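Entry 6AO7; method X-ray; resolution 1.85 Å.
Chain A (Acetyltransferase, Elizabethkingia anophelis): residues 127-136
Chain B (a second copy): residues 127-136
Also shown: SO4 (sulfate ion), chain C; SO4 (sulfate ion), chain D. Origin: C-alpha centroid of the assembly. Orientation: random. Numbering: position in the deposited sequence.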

ATOM      1  N   PHE A 127      -2.877   6.263 -10.567  1.00 36.55           N
ATOM      2  CA  PHE A 127      -2.967   6.947  -9.285  1.00 31.82           C
ATOM      3  C   PHE A 127      -1.657   6.810  -8.528  1.00 31.95           C
ATOM      4  O   PHE A 127      -1.056   5.739  -8.499  1.00 39.13           O
ATOM      5  CB  PHE A 127      -4.103   6.362  -8.453  1.00 31.20           C
ATOM      6  CG  PHE A 127      -5.456   6.714  -8.939  1.00 37.79           C
ATOM      7  CD1 PHE A 127      -6.102   5.946  -9.916  1.00 32.84           C
ATOM      8  CD2 PHE A 127      -6.119   7.806  -8.402  1.00 40.93           C
ATOM      9  CE1 PHE A 127      -7.381   6.278 -10.344  1.00 38.37           C
ATOM     10  CE2 PHE A 127      -7.386   8.139  -8.832  1.00 33.98           C
ATOM     11  CZ  PHE A 127      -8.022   7.374  -9.806  1.00 42.56           C
ATOM     12  N   ARG A 128      -1.211   7.907  -7.924  1.00 31.41           N
ATOM     13  CA  ARG A 128      -0.030   7.904  -7.067  1.00 32.94           C
ATOM     14  C   ARG A 128      -0.483   7.946  -5.615  1.00 36.71           C
ATOM     15  O   ARG A 128      -1.456   8.623  -5.287  1.00 35.68           O
ATOM     16  CB  ARG A 128       0.867   9.112  -7.356  1.00 37.11           C
ATOM     17  CG  ARG A 128       1.396   9.193  -8.781  1.00 43.72           C
ATOM     18  CD  ARG A 128       2.717   8.452  -8.959  1.00 51.25           C
ATOM     19  NE  ARG A 128       3.815   9.019  -8.170  1.00 56.48           N
ATOM     20  CZ  ARG A 128       4.622   9.992  -8.589  1.00 54.10           C
ATOM     21  NH1 ARG A 128       4.456  10.524  -9.789  1.00 52.73           N
ATOM     22  NH2 ARG A 128       5.601  10.436  -7.802  1.00 48.69           N
ATOM     23  N   ILE A 129       0.236   7.252  -4.734  1.00 34.45           N
ATOM     24  CA  ILE A 129      -0.090   7.358  -3.316  1.00 39.73           C
ATOM     25  C   ILE A 129       0.346   8.730  -2.810  1.00 39.28           C
ATOM     26  O   ILE A 129       1.495   9.139  -3.010  1.00 36.47           O
ATOM     27  CB  ILE A 129       0.566   6.218  -2.530  1.00 37.08           C
ATOM     28  CG1 ILE A 129       0.067   4.866  -3.046  1.00 33.52           C
ATOM     29  CG2 ILE A 129       0.302   6.383  -1.052  1.00 35.58           C
ATOM     30  CD1 ILE A 129       0.697   3.698  -2.327  1.00 33.59           C
ATOM     31  N   THR A 130      -0.580   9.477  -2.195  1.00 33.36           N
ATOM     32  CA  THR A 130      -0.214  10.845  -1.820  1.00 37.41           C
ATOM     33  C   THR A 130      -0.436  11.211  -0.357  1.00 38.19           C
ATOM     34  O   THR A 130       0.245  12.111   0.150  1.00 35.53           O
ATOM     35  CB  THR A 130      -0.944  11.872  -2.691  1.00 38.24           C
ATOM     36  OG1 THR A 130      -2.365  11.657  -2.641  1.00 43.84           O
ATOM     37  CG2 THR A 130      -0.436  11.811  -4.133  1.00 36.90           C
ATOM     38  N   ASP A 131      -1.360  10.552   0.340  1.00 35.38           N
ATOM     39  CA  ASP A 131      -1.741  11.013   1.671  1.00 38.52           C
ATOM     40  C   ASP A 131      -2.209   9.846   2.526  1.00 39.97           C
ATOM     41  O   ASP A 131      -2.783   8.880   2.019  1.00 34.59           O
ATOM     42  CB  ASP A 131      -2.864  12.058   1.609  1.00 40.29           C
ATOM     43  CG  ASP A 131      -2.424  13.359   0.981  1.00 57.35           C
ATOM     44  OD1 ASP A 131      -1.828  14.186   1.702  1.00 70.44           O
ATOM     45  OD2 ASP A 131      -2.677  13.551  -0.231  1.00 55.45           O
ATOM     46  N   ILE A 132      -1.974   9.954   3.837  1.00 36.49           N
ATOM     47  CA  ILE A 132      -2.523   9.022   4.821  1.00 33.58           C
ATOM     48  C   ILE A 132      -3.491   9.784   5.721  1.00 40.95           C
ATOM     49  O   ILE A 132      -3.145  10.847   6.249  1.00 41.40           O
ATOM     50  CB  ILE A 132      -1.419   8.354   5.661  1.00 37.53           C
ATOM     51  CG1 ILE A 132      -0.284   7.867   4.762  1.00 41.14           C
ATOM     52  CG2 ILE A 132      -2.007   7.196   6.463  1.00 42.54           C
ATOM     53  CD1 ILE A 132      -0.765   6.961   3.661  1.00 45.62           C
ATOM     54  N   ARG A 133      -4.687   9.240   5.905  1.00 36.94           N
ATOM     55  CA  ARG A 133      -5.674   9.762   6.850  1.00 46.44           C
ATOM     56  C   ARG A 133      -5.715   8.826   8.058  1.00 47.87           C
ATOM     57  O   ARG A 133      -6.439   7.832   8.060  1.00 42.60           O
ATOM     58  CB  ARG A 133      -7.054   9.875   6.201  1.00 48.19           C
ATOM     59  CG  ARG A 133      -7.156  10.877   5.063  1.00 56.84           C
ATOM     60  CD  ARG A 133      -8.579  10.942   4.504  1.00 70.18           C
ATOM     61  NE  ARG A 133      -8.748  12.008   3.517  1.00 77.11           N
ATOM     62  CZ  ARG A 133      -9.884  12.255   2.872  1.00 77.65           C
ATOM     63  NH1 ARG A 133     -10.958  11.514   3.110  1.00 76.26           N
ATOM     64  NH2 ARG A 133      -9.947  13.242   1.988  1.00 80.69           N
ATOM     65  N   LYS A 134      -4.963   9.169   9.103  1.00 45.85           N
ATOM     66  CA  LYS A 134      -4.838   8.284  10.257  1.00 44.90           C
ATOM     67  C   LYS A 134      -6.172   8.112  10.972  1.00 45.67           C
ATOM     68  O   LYS A 134      -6.860   9.092  11.279  1.00 45.43           O
ATOM     69  CB  LYS A 134      -3.790   8.824  11.229  1.00 50.70           C
ATOM     70  CG  LYS A 134      -3.604   7.958  12.469  1.00 57.54           C
ATOM     71  CD  LYS A 134      -2.637   8.594  13.453  1.00 59.29           C
ATOM     72  CE  LYS A 134      -2.569   7.807  14.750  1.00 59.31           C
ATOM     73  NZ  LYS A 134      -1.555   8.371  15.685  1.00 66.23           N
ATOM     74  N   ASN A 135      -6.534   6.856  11.245  1.00 40.76           N
ATOM     75  CA  ASN A 135      -7.749   6.511  11.987  1.00 53.00           C
ATOM     76  C   ASN A 135      -9.030   6.981  11.298  1.00 47.37           C
ATOM     77  O   ASN A 135     -10.060   7.142  11.956  1.00 48.23           O
ATOM     78  CB  ASN A 135      -7.700   7.049  13.425  1.00 53.44           C
ATOM     79  CG  ASN A 135      -6.848   6.185  14.341  1.00 55.32           C
ATOM     80  OD1 ASN A 135      -6.637   4.997  14.082  1.00 46.45           O
ATOM     81  ND2 ASN A 135      -6.363   6.776  15.424  1.00 63.20           N
ATOM     82  N   PHE A 136      -8.996   7.179   9.978  1.00 46.76           N
ATOM     83  CA  PHE A 136     -10.200   7.581   9.259  1.00 47.49           C
ATOM     84  C   PHE A 136     -11.327   6.572   9.457  1.00 53.79           C
ATOM     85  O   PHE A 136     -12.465   6.947   9.766  1.00 53.20           O
ATOM     86  CB  PHE A 136      -9.905   7.750   7.769  1.00 47.06           C
ATOM     87  CG  PHE A 136     -11.139   8.019   6.940  1.00 48.11           C
ATOM     88  CD1 PHE A 136     -11.618   9.311   6.793  1.00 51.73           C
ATOM     89  CD2 PHE A 136     -11.822   6.981   6.321  1.00 44.72           C
ATOM     90  CE1 PHE A 136     -12.759   9.563   6.047  1.00 50.35           C
ATOM     91  CE2 PHE A 136     -12.955   7.227   5.577  1.00 49.94           C
ATOM     92  CZ  PHE A 136     -13.421   8.517   5.436  1.00 53.77           C
TER
ATOM     93  N   PHE B 127       3.322  -2.604  11.889  1.00 36.55           N
ATOM     94  CA  PHE B 127       3.653  -1.304  11.324  1.00 31.82           C
ATOM     95  C   PHE B 127       2.406  -0.650  10.754  1.00 31.95           C
ATOM     96  O   PHE B 127       1.595  -1.303  10.101  1.00 39.13           O
ATOM     97  CB  PHE B 127       4.699  -1.457  10.224  1.00 31.20           C
ATOM     98  CG  PHE B 127       6.055  -1.788  10.719  1.00 37.79           C
ATOM     99  CD1 PHE B 127       6.446  -3.114  10.939  1.00 32.84           C
ATOM    100  CD2 PHE B 127       6.974  -0.775  10.942  1.00 40.93           C
ATOM    101  CE1 PHE B 127       7.730  -3.408  11.380  1.00 38.37           C
ATOM    102  CE2 PHE B 127       8.246  -1.067  11.387  1.00 33.98           C
ATOM    103  CZ  PHE B 127       8.629  -2.387  11.607  1.00 42.56           C
ATOM    104  N   ARG B 128       2.251   0.645  11.014  1.00 31.41           N
ATOM    105  CA  ARG B 128       1.166   1.434  10.440  1.00 32.94           C
ATOM    106  C   ARG B 128       1.727   2.285   9.311  1.00 36.71           C
ATOM    107  O   ARG B 128       2.844   2.791   9.410  1.00 35.68           O
ATOM    108  CB  ARG B 128       0.527   2.344  11.495  1.00 37.11           C
ATOM    109  CG  ARG B 128      -0.081   1.618  12.686  1.00 43.72           C
ATOM    110  CD  ARG B 128      -1.539   1.233  12.457  1.00 51.25           C
ATOM    111  NE  ARG B 128      -2.427   2.387  12.290  1.00 56.48           N
ATOM    112  CZ  ARG B 128      -3.039   3.021  13.289  1.00 54.10           C
ATOM    113  NH1 ARG B 128      -2.856   2.625  14.539  1.00 52.73           N
ATOM    114  NH2 ARG B 128      -3.838   4.056  13.037  1.00 48.69           N
ATOM    115  N   ILE B 129       0.947   2.476   8.248  1.00 34.45           N
ATOM    116  CA  ILE B 129       1.395   3.380   7.195  1.00 39.73           C
ATOM    117  C   ILE B 129       1.302   4.816   7.703  1.00 39.28           C
ATOM    118  O   ILE B 129       0.254   5.239   8.204  1.00 36.47           O
ATOM    119  CB  ILE B 129       0.575   3.165   5.919  1.00 37.08           C
ATOM    120  CG1 ILE B 129       0.735   1.724   5.426  1.00 33.52           C
ATOM    121  CG2 ILE B 129       0.980   4.164   4.862  1.00 35.58           C
ATOM    122  CD1 ILE B 129      -0.073   1.439   4.183  1.00 33.59           C
ATOM    123  N   THR B 130       2.410   5.565   7.628  1.00 33.36           N
ATOM    124  CA  THR B 130       2.372   6.900   8.230  1.00 37.41           C
ATOM    125  C   THR B 130       2.778   8.049   7.314  1.00 38.19           C
ATOM    126  O   THR B 130       2.346   9.185   7.543  1.00 35.53           O
ATOM    127  CB  THR B 130       3.235   6.961   9.494  1.00 38.24           C
ATOM    128  OG1 THR B 130       4.577   6.531   9.211  1.00 43.84           O
ATOM    129  CG2 THR B 130       2.616   6.114  10.608  1.00 36.90           C
ATOM    130  N   ASP B 131       3.592   7.800   6.290  1.00 35.38           N
ATOM    131  CA  ASP B 131       4.164   8.903   5.523  1.00 38.52           C
ATOM    132  C   ASP B 131       4.438   8.472   4.091  1.00 39.97           C
ATOM    133  O   ASP B 131       4.753   7.310   3.829  1.00 34.59           O
ATOM    134  CB  ASP B 131       5.475   9.405   6.144  1.00 40.29           C
ATOM    135  CG  ASP B 131       5.275  10.073   7.484  1.00 57.35           C
ATOM    136  OD1 ASP B 131       4.926  11.271   7.494  1.00 70.44           O
ATOM    137  OD2 ASP B 131       5.469   9.398   8.522  1.00 55.45           O
ATOM    138  N   ILE B 132       4.332   9.429   3.165  1.00 36.49           N
ATOM    139  CA  ILE B 132       4.744   9.238   1.776  1.00 33.58           C
ATOM    140  C   ILE B 132       5.918  10.168   1.486  1.00 40.95           C
ATOM    141  O   ILE B 132       5.847  11.368   1.776  1.00 41.40           O
ATOM    142  CB  ILE B 132       3.591   9.503   0.790  1.00 37.53           C
ATOM    143  CG1 ILE B 132       2.313   8.815   1.264  1.00 41.14           C
ATOM    144  CG2 ILE B 132       3.979   9.020  -0.605  1.00 42.54           C
ATOM    145  CD1 ILE B 132       2.504   7.341   1.506  1.00 45.62           C
ATOM    146  N   ARG B 133       6.982   9.624   0.910  1.00 36.94           N
ATOM    147  CA  ARG B 133       8.127  10.400   0.434  1.00 46.44           C
ATOM    148  C   ARG B 133       8.061  10.455  -1.093  1.00 47.87           C
ATOM    149  O   ARG B 133       8.555   9.561  -1.777  1.00 42.60           O
ATOM    150  CB  ARG B 133       9.446   9.782   0.900  1.00 48.19           C
ATOM    151  CG  ARG B 133       9.670   9.790   2.403  1.00 56.84           C
ATOM    152  CD  ARG B 133      11.027   9.184   2.767  1.00 70.18           C
ATOM    153  NE  ARG B 133      11.343   9.321   4.188  1.00 77.11           N
ATOM    154  CZ  ARG B 133      12.453   8.857   4.755  1.00 77.65           C
ATOM    155  NH1 ARG B 133      13.359   8.226   4.020  1.00 76.26           N
ATOM    156  NH2 ARG B 133      12.656   9.023   6.055  1.00 80.69           N
ATOM    157  N   LYS B 134       7.482  11.530  -1.626  1.00 45.85           N
ATOM    158  CA  LYS B 134       7.260  11.625  -3.065  1.00 44.90           C
ATOM    159  C   LYS B 134       8.579  11.664  -3.828  1.00 45.67           C
ATOM    160  O   LYS B 134       9.480  12.442  -3.500  1.00 45.43           O
ATOM    161  CB  LYS B 134       6.429  12.864  -3.394  1.00 50.70           C
ATOM    162  CG  LYS B 134       6.158  13.039  -4.884  1.00 57.54           C
ATOM    163  CD  LYS B 134       5.426  14.340  -5.168  1.00 59.29           C
ATOM    164  CE  LYS B 134       5.293  14.585  -6.662  1.00 59.31           C
ATOM    165  NZ  LYS B 134       4.496  15.811  -6.950  1.00 66.23           N
ATOM    166  N   ASN B 135       8.685  10.822  -4.859  1.00 40.76           N
ATOM    167  CA  ASN B 135       9.851  10.774  -5.743  1.00 53.00           C
ATOM    168  C   ASN B 135      11.147  10.418  -5.013  1.00 47.37           C
ATOM    169  O   ASN B 135      12.235  10.735  -5.498  1.00 48.23           O
ATOM    170  CB  ASN B 135      10.029  12.093  -6.511  1.00 53.44           C
ATOM    171  CG  ASN B 135       9.085  12.207  -7.697  1.00 55.32           C
ATOM    172  OD1 ASN B 135       8.608  11.202  -8.230  1.00 46.45           O
ATOM    173  ND2 ASN B 135       8.822  13.434  -8.123  1.00 63.20           N
ATOM    174  N   PHE B 136      11.053   9.741  -3.866  1.00 46.76           N
ATOM    175  CA  PHE B 136      12.257   9.331  -3.150  1.00 47.49           C
ATOM    176  C   PHE B 136      13.157   8.463  -4.025  1.00 53.79           C
ATOM    177  O   PHE B 136      14.368   8.696  -4.115  1.00 53.20           O
ATOM    178  CB  PHE B 136      11.891   8.579  -1.870  1.00 47.06           C
ATOM    179  CG  PHE B 136      13.087   7.996  -1.155  1.00 48.11           C
ATOM    180  CD1 PHE B 136      13.817   8.765  -0.263  1.00 51.73           C
ATOM    181  CD2 PHE B 136      13.484   6.686  -1.384  1.00 44.72           C
ATOM    182  CE1 PHE B 136      14.925   8.240   0.384  1.00 50.35           C
ATOM    183  CE2 PHE B 136      14.583   6.159  -0.742  1.00 49.94           C
ATOM    184  CZ  PHE B 136      15.301   6.934   0.145  1.00 53.77           C
TER
HETATM  185  S   SO4 C 202       6.378  14.083 -10.871  1.00104.08           S
HETATM  186  O1  SO4 C 202       5.317  14.822 -11.547  1.00104.90           O
HETATM  187  O2  SO4 C 202       7.007  13.160 -11.812  1.00103.84           O
HETATM  188  O3  SO4 C 202       5.817  13.324  -9.759  1.00104.78           O
HETATM  189  O4  SO4 C 202       7.369  15.028 -10.360  1.00105.32           O
HETATM  190  S   SO4 D 202      -4.056   5.007  17.767  1.00104.08           S
HETATM  191  O1  SO4 D 202      -2.916   4.907  18.674  1.00104.90           O
HETATM  192  O2  SO4 D 202      -4.937   3.858  17.960  1.00103.84           O
HETATM  193  O3  SO4 D 202      -3.585   5.023  16.387  1.00104.78           O
HETATM  194  O4  SO4 D 202      -4.782   6.245  18.045  1.00105.32           O

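A sulfate ion, probably carried over from the crystallisation liquor, sits at each end of this contact and is held by both copies at once. At the chain C sulfate, Arg128(A) NH1 donates to O3 at 3.1 Å with an N-H...acceptor angle of 147°, and O3 lies at the edge of the guanidinium, near its plane, where the N-H groups point. Asn135(B) ND2 donates to O4 of the same ion at 3.1 Å (146°) and more weakly to O3 at 3.4 Å. The exact two-fold axis repeats the arrangement at the chain D sulfate with Arg128(B) and Asn135(A).

The same two side chains also meet directly. Arg128(A) NH2 lies 3.1 Å from Asn135(B) OD1, but the angle of 129° makes this a weak hydrogen bond, and the oxygen approaches the guanidinium obliquely. The amide of Asn135(B) is thus used at both ends, its oxygen accepting from arginine and its nitrogen donating to sulfate. Although Asn135(B) occupies an N-cap position, its side chain makes no capping bond.

Between these polar ends the contact is apolar. The 128-133 strands run roughly antiparallel, at 149°, with their axes 6.5 Å apart at closest approach, yet no backbone hydrogen bond joins them. Thr130(A) CA and Ile132(B) CA are 6.3 Å apart, and the isoleucine side chain fills the space: Ile132(B) CG1 comes within 4.0 Å of Thr130(A) C. The CA-to-CB bonds of Ile132(A) and Ile132(B) point toward the partner stretch, and these residues have the largest covered areas in their copies, 83 and 80 Å². Ile132(B) CD1 packs 3.5 Å from Ile129(A) CG2, and Ile132(A) CD1 meets Ile132(B) CD1 across the axis at 3.9 Å. Thr130(A) and Asp131(A), like Thr130(B) and Asp131(B), by contrast, direct their CA-to-CB bonds away. In all, the two stretches bury 441 Å².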